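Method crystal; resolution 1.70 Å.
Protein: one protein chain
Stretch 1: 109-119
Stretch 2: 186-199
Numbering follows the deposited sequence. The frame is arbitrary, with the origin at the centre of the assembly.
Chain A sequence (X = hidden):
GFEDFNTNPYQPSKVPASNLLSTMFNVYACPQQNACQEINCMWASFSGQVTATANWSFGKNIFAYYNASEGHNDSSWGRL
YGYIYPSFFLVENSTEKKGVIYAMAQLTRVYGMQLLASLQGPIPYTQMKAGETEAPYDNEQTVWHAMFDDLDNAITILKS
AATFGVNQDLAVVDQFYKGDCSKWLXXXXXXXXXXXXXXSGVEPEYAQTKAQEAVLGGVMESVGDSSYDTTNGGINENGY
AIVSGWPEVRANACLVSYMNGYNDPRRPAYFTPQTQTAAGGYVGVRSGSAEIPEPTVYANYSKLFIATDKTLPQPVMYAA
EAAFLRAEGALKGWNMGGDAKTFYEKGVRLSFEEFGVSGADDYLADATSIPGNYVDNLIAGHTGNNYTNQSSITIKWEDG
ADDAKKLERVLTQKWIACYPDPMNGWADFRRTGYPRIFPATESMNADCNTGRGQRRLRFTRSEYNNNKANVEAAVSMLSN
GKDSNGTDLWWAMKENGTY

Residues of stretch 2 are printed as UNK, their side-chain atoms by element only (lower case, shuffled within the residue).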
ATOM      1  N   ARG A 109      -5.645 -14.046   4.913  1.00 16.01           N
ATOM      2  CA  ARG A 109      -6.838 -13.319   5.361  1.00 16.11           C
ATOM      3  C   ARG A 109      -6.480 -12.029   6.049  1.00 16.47           C
ATOM      4  O   ARG A 109      -7.011 -11.004   5.715  1.00 16.40           O
ATOM      5  CB  ARG A 109      -7.635 -14.179   6.323  1.00 17.34           C
ATOM      6  CG  ARG A 109      -8.972 -13.604   6.770  1.00 18.30           C
ATOM      7  CD  ARG A 109      -9.598 -14.514   7.733  1.00 24.15           C
ATOM      8  NE  ARG A 109     -10.874 -13.999   8.227  1.00 24.05           N
ATOM      9  CZ  ARG A 109     -11.404 -14.274   9.406  1.00 26.00           C
ATOM     10  NH1 ARG A 109     -10.732 -14.981  10.328  1.00 25.83           N
ATOM     11  NH2 ARG A 109     -12.592 -13.762   9.683  1.00 26.92           N
ATOM     12  N   VAL A 110      -5.546 -12.084   7.010  1.00 14.47           N
ATOM     13  CA  VAL A 110      -5.110 -10.868   7.665  1.00 14.46           C
ATOM     14  C   VAL A 110      -4.564  -9.886   6.608  1.00 13.87           C
ATOM     15  O   VAL A 110      -4.871  -8.707   6.685  1.00 14.04           O
ATOM     16  CB  VAL A 110      -4.080 -11.110   8.789  1.00 13.76           C
ATOM     17  CG1 VAL A 110      -3.396  -9.744   9.209  1.00 14.19           C
ATOM     18  CG2 VAL A 110      -4.706 -11.865  10.029  1.00 15.23           C
ATOM     19  N   TYR A 111      -3.763 -10.330   5.638  1.00 14.21           N
ATOM     20  CA  TYR A 111      -3.156  -9.410   4.631  1.00 14.72           C
ATOM     21  C   TYR A 111      -4.259  -8.649   3.878  1.00 14.95           C
ATOM     22  O   TYR A 111      -4.224  -7.408   3.714  1.00 16.18           O
ATOM     23  CB  TYR A 111      -2.234 -10.129   3.609  1.00 14.36           C
ATOM     24  CG  TYR A 111      -1.382  -9.103   2.900  1.00 13.77           C
ATOM     25  CD1 TYR A 111      -1.821  -8.457   1.717  1.00 16.38           C
ATOM     26  CD2 TYR A 111      -0.170  -8.712   3.447  1.00 16.64           C
ATOM     27  CE1 TYR A 111      -1.025  -7.465   1.123  1.00 19.29           C
ATOM     28  CE2 TYR A 111       0.614  -7.747   2.855  1.00 17.83           C
ATOM     29  CZ  TYR A 111       0.186  -7.135   1.697  1.00 20.89           C
ATOM     30  OH  TYR A 111       0.975  -6.140   1.156  1.00 22.10           O
ATOM     31  N   GLY A 112      -5.271  -9.388   3.483  1.00 15.40           N
ATOM     32  CA  GLY A 112      -6.336  -8.842   2.692  1.00 14.86           C
ATOM     33  C   GLY A 112      -7.206  -7.914   3.500  1.00 15.49           C
ATOM     34  O   GLY A 112      -7.637  -6.867   3.017  1.00 15.24           O
HETATM   35  N   MSE A 113      -7.505  -8.330   4.727  1.00 15.04           N
HETATM   36  CA  MSE A 113      -8.422  -7.582   5.550  1.00 15.60           C
HETATM   37  C   MSE A 113      -7.767  -6.364   6.207  1.00 16.08           C
HETATM   38  O   MSE A 113      -8.463  -5.388   6.515  1.00 16.83           O
HETATM   39  CB  MSE A 113      -9.081  -8.482   6.580  1.00 16.01           C
HETATM   40  CG  MSE A 113     -10.003  -9.538   5.880  1.00 17.40           C
HETATM   41 SE   MSE A 113     -11.438  -8.714   4.853  0.75 15.32          SE
HETATM   42  CE  MSE A 113     -11.072  -9.462   3.129  1.00 20.85           C
ATOM     43  N   GLN A 114      -6.456  -6.386   6.431  1.00 14.50           N
ATOM     44  CA  GLN A 114      -5.794  -5.176   6.937  1.00 15.70           C
ATOM     45  C   GLN A 114      -5.822  -4.085   5.872  1.00 14.80           C
ATOM     46  O   GLN A 114      -5.989  -2.925   6.191  1.00 16.07           O
ATOM     47  CB  GLN A 114      -4.381  -5.445   7.450  1.00 16.13           C
ATOM     48  CG  GLN A 114      -3.331  -5.938   6.478  1.00 16.73           C
ATOM     49  CD  GLN A 114      -2.739  -4.856   5.570  1.00 17.30           C
ATOM     50  OE1 GLN A 114      -2.566  -3.729   5.992  1.00 21.90           O
ATOM     51  NE2 GLN A 114      -2.442  -5.220   4.313  1.00 15.54           N
ATOM     52  N   LEU A 115      -5.705  -4.488   4.602  1.00 15.06           N
ATOM     53  CA  LEU A 115      -5.906  -3.577   3.499  1.00 14.69           C
ATOM     54  C   LEU A 115      -7.327  -3.022   3.483  1.00 14.82           C
ATOM     55  O   LEU A 115      -7.515  -1.814   3.383  1.00 15.90           O
ATOM     56  CB  LEU A 115      -5.585  -4.225   2.160  1.00 15.58           C
ATOM     57  CG  LEU A 115      -5.803  -3.395   0.889  1.00 16.45           C
ATOM     58  CD1 LEU A 115      -5.128  -2.058   0.983  1.00 16.72           C
ATOM     59  CD2 LEU A 115      -5.338  -4.214  -0.342  1.00 18.22           C
ATOM     60  N   LEU A 116      -8.328  -3.885   3.638  1.00 14.66           N
ATOM     61  CA  LEU A 116      -9.708  -3.416   3.535  1.00 14.92           C
ATOM     62  C   LEU A 116     -10.030  -2.514   4.739  1.00 14.36           C
ATOM     63  O   LEU A 116     -10.708  -1.491   4.601  1.00 15.73           O
ATOM     64  CB  LEU A 116     -10.673  -4.607   3.394  1.00 15.54           C
ATOM     65  CG  LEU A 116     -12.137  -4.236   3.109  1.00 16.73           C
ATOM     66  CD1 LEU A 116     -12.250  -3.328   1.847  1.00 15.28           C
ATOM     67  CD2 LEU A 116     -13.056  -5.512   3.010  1.00 16.48           C
ATOM     68  N   ALA A 117      -9.536  -2.871   5.925  1.00 15.23           N
ATOM     69  CA  ALA A 117      -9.720  -2.025   7.127  1.00 15.74           C
ATOM     70  C   ALA A 117      -9.056  -0.658   6.949  1.00 15.49           C
ATOM     71  O   ALA A 117      -9.623   0.358   7.382  1.00 16.50           O
ATOM     72  CB  ALA A 117      -9.168  -2.700   8.409  1.00 16.96           C
ATOM     73  N   SER A 118      -7.897  -0.638   6.304  1.00 15.09           N
ATOM     74  CA  SER A 118      -7.160   0.603   5.987  1.00 14.72           C
ATOM     75  C   SER A 118      -7.850   1.456   4.908  1.00 14.71           C
ATOM     76  O   SER A 118      -7.530   2.631   4.743  1.00 15.30           O
ATOM     77  CB  SER A 118      -5.736   0.276   5.592  1.00 14.71           C
ATOM     78  OG  SER A 118      -5.056  -0.322   6.698  1.00 15.34           O
ATOM     79  N   LEU A 119      -8.781   0.850   4.170  1.00 14.96           N
ATOM     80  CA  LEU A 119      -9.615   1.547   3.216  1.00 14.88           C
ATOM     81  C   LEU A 119     -10.905   2.106   3.856  1.00 15.88           C
ATOM     82  O   LEU A 119     -11.177   3.293   3.724  1.00 15.33           O
ATOM     83  CB  LEU A 119      -9.975   0.597   2.061  1.00 15.11           C
ATOM     84  CG  LEU A 119      -8.835   0.276   1.088  1.00 14.38           C
ATOM     85  CD1 LEU A 119      -9.151  -0.913   0.149  1.00 12.14           C
ATOM     86  CD2 LEU A 119      -8.478   1.538   0.206  1.00 13.96           C
ATOM     87  N   UNK A 186       9.472 -14.163   8.359  1.00 15.56           N
ATOM     88  CA  UNK A 186       9.948 -12.795   8.233  1.00 15.10           C
ATOM     89  C   UNK A 186       8.873 -11.913   7.629  1.00 14.88           C
ATOM     90  O   UNK A 186       8.653 -10.796   8.099  1.00 15.07           O
ATOM     91  c   UNK A 186      12.459 -13.260   8.174  1.00 16.93           C
ATOM     92  c   UNK A 186      13.721 -14.294   6.276  1.00 23.05           C
ATOM     93  c   UNK A 186      13.754 -13.196   7.344  1.00 21.21           C
ATOM     94  n   UNK A 186      15.042 -14.842   5.812  1.00 29.08           N
ATOM     95  c   UNK A 186      11.260 -12.727   7.412  1.00 15.85           C
ATOM     96  N   UNK A 187       8.190 -12.437   6.601  1.00 15.41           N
ATOM     97  CA  UNK A 187       7.054 -11.715   5.967  1.00 15.09           C
ATOM     98  C   UNK A 187       5.992 -11.402   7.021  1.00 15.30           C
ATOM     99  O   UNK A 187       5.523 -10.236   7.161  1.00 14.24           O
ATOM    100  c   UNK A 187       6.460 -12.543   4.826  1.00 15.16           C
ATOM    101  c   UNK A 187       5.310 -11.883   4.123  1.00 15.28           C
ATOM    102  c   UNK A 187       5.502 -11.239   2.904  1.00 15.18           C
ATOM    103  c   UNK A 187       2.904 -11.415   3.968  1.00 17.93           C
ATOM    104  c   UNK A 187       3.101 -10.731   2.775  1.00 16.19           C
ATOM    105  c   UNK A 187       4.016 -12.017   4.625  1.00 14.42           C
ATOM    106  c   UNK A 187       4.420 -10.634   2.235  1.00 16.42           C
ATOM    107  N   UNK A 188       5.636 -12.415   7.795  1.00 14.49           N
ATOM    108  CA  UNK A 188       4.592 -12.265   8.795  1.00 14.95           C
ATOM    109  C   UNK A 188       4.967 -11.233   9.883  1.00 15.34           C
ATOM    110  O   UNK A 188       4.133 -10.418  10.285  1.00 14.51           O
ATOM    111  c   UNK A 188       4.219 -13.609   9.408  1.00 15.97           C
ATOM    112  N   UNK A 189       6.197 -11.296  10.375  1.00 15.43           N
ATOM    113  CA  UNK A 189       6.667 -10.312  11.369  1.00 14.86           C
ATOM    114  C   UNK A 189       6.780  -8.916  10.804  1.00 15.09           C
ATOM    115  O   UNK A 189       6.508  -7.941  11.508  1.00 15.24           O
ATOM    116  c   UNK A 189       7.730 -11.826  13.090  1.00 15.71           C
ATOM    117  n   UNK A 189       8.283 -13.022  12.909  1.00 17.01           N
ATOM    118  c   UNK A 189       7.978 -10.776  12.008  1.00 15.11           C
ATOM    119  o   UNK A 189       7.036 -11.559  14.061  1.00 18.68           O
ATOM    120  N   UNK A 190       7.114  -8.798   9.523  1.00 14.42           N
ATOM    121  CA  UNK A 190       7.238  -7.484   8.911  1.00 15.16           C
ATOM    122  C   UNK A 190       5.827  -6.889   8.742  1.00 14.25           C
ATOM    123  O   UNK A 190       5.608  -5.693   8.941  1.00 14.91           O
ATOM    124  c   UNK A 190       7.970  -7.534   7.554  1.00 15.65           C
ATOM    125  c   UNK A 190       8.153  -6.145   6.966  1.00 17.04           C
ATOM    126  o   UNK A 190       9.262  -8.141   7.705  1.00 17.37           O
ATOM    127  N   UNK A 191       4.875  -7.735   8.405  1.00 14.64           N
ATOM    128  CA  UNK A 191       3.459  -7.305   8.348  1.00 14.59           C
ATOM    129  C   UNK A 191       2.965  -6.881   9.703  1.00 14.63           C
ATOM    130  O   UNK A 191       2.294  -5.826   9.849  1.00 15.66           O
ATOM    131  c   UNK A 191       0.307  -9.462   7.358  1.00 13.13           C
ATOM    132  c   UNK A 191       2.570  -8.452   7.883  1.00 15.27           C
ATOM    133  c   UNK A 191       1.064  -8.175   7.772  1.00 14.71           C
ATOM    134  c   UNK A 191       0.733  -6.999   6.827  1.00 13.33           C
ATOM    135  N   UNK A 192       3.330  -7.663  10.704  1.00 13.79           N
ATOM    136  CA  UNK A 192       3.001  -7.330  12.090  1.00 13.90           C
ATOM    137  C   UNK A 192       3.567  -5.949  12.420  1.00 14.17           C
ATOM    138  O   UNK A 192       2.884  -5.112  12.978  1.00 13.85           O
ATOM    139  c   UNK A 192       3.167  -8.110  14.527  1.00 15.84           C
ATOM    140  c   UNK A 192       3.327  -9.152  16.837  1.00 16.04           C
ATOM    141  n   UNK A 192       3.567 -10.376  17.658  1.00 14.74           N
ATOM    142  c   UNK A 192       3.514  -8.378  13.057  1.00 13.08           C
ATOM    143  c   UNK A 192       3.557  -9.360  15.361  1.00 15.56           C
ATOM    144  N   UNK A 193       4.805  -5.690  12.017  1.00 13.58           N
ATOM    145  CA  UNK A 193       5.418  -4.371  12.263  1.00 14.33           C
ATOM    146  C   UNK A 193       4.744  -3.237  11.466  1.00 13.91           C
ATOM    147  O   UNK A 193       4.505  -2.142  12.030  1.00 15.35           O
ATOM    148  c   UNK A 193       6.913  -4.419  11.980  1.00 15.18           C
ATOM    149  c   UNK A 193       9.198  -3.424  11.895  1.00 15.40           C
ATOM    150  c   UNK A 193       7.714  -3.161  12.225  1.00 13.36           C
ATOM    151  c   UNK A 193       7.552  -2.726  13.685  1.00 13.77           C
ATOM    152  N   UNK A 194       4.399  -3.499  10.208  1.00 14.72           N
ATOM    153  CA  UNK A 194       3.619  -2.517   9.383  1.00 14.38           C
ATOM    154  C   UNK A 194       2.320  -2.126  10.073  1.00 13.79           C
ATOM    155  O   UNK A 194       1.984  -0.922  10.228  1.00 14.35           O
ATOM    156  n   UNK A 194       2.840  -3.129   4.937  1.00 17.20           N
ATOM    157  c   UNK A 194       1.843  -2.848   5.955  1.00 18.13           C
ATOM    158  c   UNK A 194       3.282  -3.083   8.021  1.00 14.64           C
ATOM    159  c   UNK A 194       2.429  -2.131   7.180  1.00 16.88           C
ATOM    160  n   UNK A 194       1.330  -4.207   3.522  1.00 18.73           N
ATOM    161  n   UNK A 194       3.509  -3.996   2.911  1.00 19.56           N
ATOM    162  c   UNK A 194       2.565  -3.763   3.779  1.00 18.99           C
ATOM    163  N   UNK A 195       1.587  -3.147  10.529  1.00 13.71           N
ATOM    164  CA  UNK A 195       0.325  -2.941  11.231  1.00 15.24           C
ATOM    165  C   UNK A 195       0.491  -2.141  12.526  1.00 15.25           C
ATOM    166  O   UNK A 195      -0.299  -1.193  12.809  1.00 14.29           O
ATOM    167  c   UNK A 195      -2.756  -6.319  11.702  1.00 18.93           C
ATOM    168 se   UNK A 195      -1.400  -6.763  10.434  0.75 15.29          SE
ATOM    169  c   UNK A 195      -0.376  -4.305  11.459  1.00 15.01           C
ATOM    170  c   UNK A 195      -0.688  -4.962  10.142  1.00 17.11           C
ATOM    171  N   UNK A 196       1.523  -2.491  13.296  1.00 14.95           N
ATOM    172  CA  UNK A 196       1.830  -1.838  14.560  1.00 14.55           C
ATOM    173  C   UNK A 196       2.104  -0.345  14.331  1.00 14.43           C
ATOM    174  O   UNK A 196       1.557   0.508  15.016  1.00 14.46           O
ATOM    175  c   UNK A 196       3.046  -2.497  15.243  1.00 14.73           C
ATOM    176  N   UNK A 197       2.950  -0.030  13.354  1.00 14.30           N
ATOM    177  CA  UNK A 197       3.241   1.377  13.007  1.00 15.03           C
ATOM    178  C   UNK A 197       1.946   2.080  12.572  1.00 15.26           C
ATOM    179  O   UNK A 197       1.675   3.203  12.982  1.00 16.17           O
ATOM    180  c   UNK A 197       4.350   1.480  11.908  1.00 14.82           C
ATOM    181  c   UNK A 197       6.282   2.330  13.480  1.00 16.57           C
ATOM    182  c   UNK A 197       5.730   1.171  12.565  1.00 17.01           C
ATOM    183  c   UNK A 197       4.311   2.890  11.187  1.00 15.43           C
ATOM    184  N   UNK A 198       1.100   1.378  11.826  1.00 15.18           N
ATOM    185  CA  UNK A 198      -0.106   2.033  11.298  1.00 15.72           C
ATOM    186  C   UNK A 198      -1.064   2.475  12.380  1.00 15.01           C
ATOM    187  O   UNK A 198      -1.710   3.546  12.239  1.00 15.33           O
ATOM    188  c   UNK A 198      -0.815   1.151  10.310  1.00 15.80           C
ATOM    189  c   UNK A 198      -1.181   0.784   6.365  1.00 18.70           C
ATOM    190  c   UNK A 198      -1.980   1.928   9.655  1.00 18.35           C
ATOM    191  n   UNK A 198      -0.123   0.801   5.544  1.00 16.81           N
ATOM    192  n   UNK A 198      -1.186   1.526   7.455  1.00 18.31           N
ATOM    193  c   UNK A 198      -2.308   1.506   8.368  1.00 20.49           C
ATOM    194  n   UNK A 198      -2.250   0.021   6.082  1.00 16.97           N
ATOM    195  N   UNK A 199      -1.184   1.650  13.437  1.00 15.05           N
ATOM    196  CA  UNK A 199      -2.039   1.987  14.587  1.00 15.57           C
ATOM    197  C   UNK A 199      -1.353   2.705  15.773  1.00 16.29           C
ATOM    198  O   UNK A 199      -2.003   2.909  16.850  1.00 15.46           O
ATOM    199  c   UNK A 199      -2.004  -0.302  15.715  1.00 17.96           C
ATOM    200  c   UNK A 199      -3.690   0.170  13.892  1.00 16.20           C
ATOM    201  c   UNK A 199      -2.835  -1.165  16.698  1.00 19.54           C
ATOM    202  c   UNK A 199      -2.871   0.775  15.058  1.00 16.17           C
TER
HETATM  203  O   HOH W   1      -2.821  -1.766   3.996  1.00 30.26           O

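Position 186 has four carbons in a row ending in a nitrogen, and nothing of stretch 1 lies near it. This is Lys186.

Position 187 has one carbon followed by a ring of six carbons with no oxygen. One ring carbon approaches Tyr111 CE2. This is Phe187, and its CZ lies 3.9 Å from Tyr111 CE2. The two ring planes are inclined at 36°, with centroids 5.9 Å apart.

Position 188 has a single side-chain carbon and no contact with stretch 1. It is Ala188.

Position 189 has two carbons, the second carrying one oxygen and one nitrogen. It is out of reach of stretch 1. It is Asn189.

Position 190 has one carbon carrying an oxygen and a carbon. It is Thr190. Its OG1 turns back to its own helix and donates to Lys186 O at 2.8 Å.

Position 191 has four carbons, forked at the second, and points toward stretch 1. It meets Val110, Tyr111 and Gln114. It is Leu191. Its CD1 lies 3.9 Å from Tyr111 CD2, and its CD2 lies 4.1 Å from Val110 CG1.

Position 192 has four carbons in a row ending in a nitrogen and points away from stretch 1. It is Lys192, extended with every chi in t.

Position 193 has four carbons, forked at the second, and is out of reach of stretch 1. It is Leu193.

Position 194 has three carbons, a nitrogen, then a carbon carrying two more nitrogens. One terminal nitrogen faces the Tyr111 hydroxyl. It is Arg194. NH1 donates to Tyr111 OH at 3.1 Å, nearly straight at 163°. NE and NH2 are bonded elsewhere in the structure.

Position 195 has two carbons, a selenium and a last carbon, unbranched. Its CB leaves sideways, but the end comes nearer. It is Met195, present as selenomethionine. SE lies 3.8 Å from Val110 CG1 and 4.4 Å from Gln114 CB.

Position 196 has one carbon and no contact. It is Ala196.

Position 197 has four carbons, forked at the first, one arm two carbons long. It is out of reach and is Ile197.

Position 198 again has three carbons, a nitrogen and a carbon with two more nitrogens. It reaches Ser118. It is Arg198. NH1 donates to Ser118 OG at 2.9 Å.

Position 199 has four carbons, forked at the first, with one longer arm. It is Ile199, the first residue to leave helical phi/psi, and it makes no contact.

The helices run in nearly the same direction, 20° apart, with axes 11.6 Å apart at closest. Side chains fill that gap. Val110, Tyr111, Phe187, Leu191 and Met195 supply apolar packing, while the two arginines add hydrogen bonds. Gln114 NE2 donates to Tyr111 O at 2.9 Å. A water bridges Gln114 OE1 and Arg198 NH1, 2.8 Å from each. Ser118 OG accepts from Arg198 and donates to Gln114 O at 2.8 Å, tying the cross-helix bond to its own backbone.

Stretch 2, residues 186-199: KFANTLKLRMAIRI
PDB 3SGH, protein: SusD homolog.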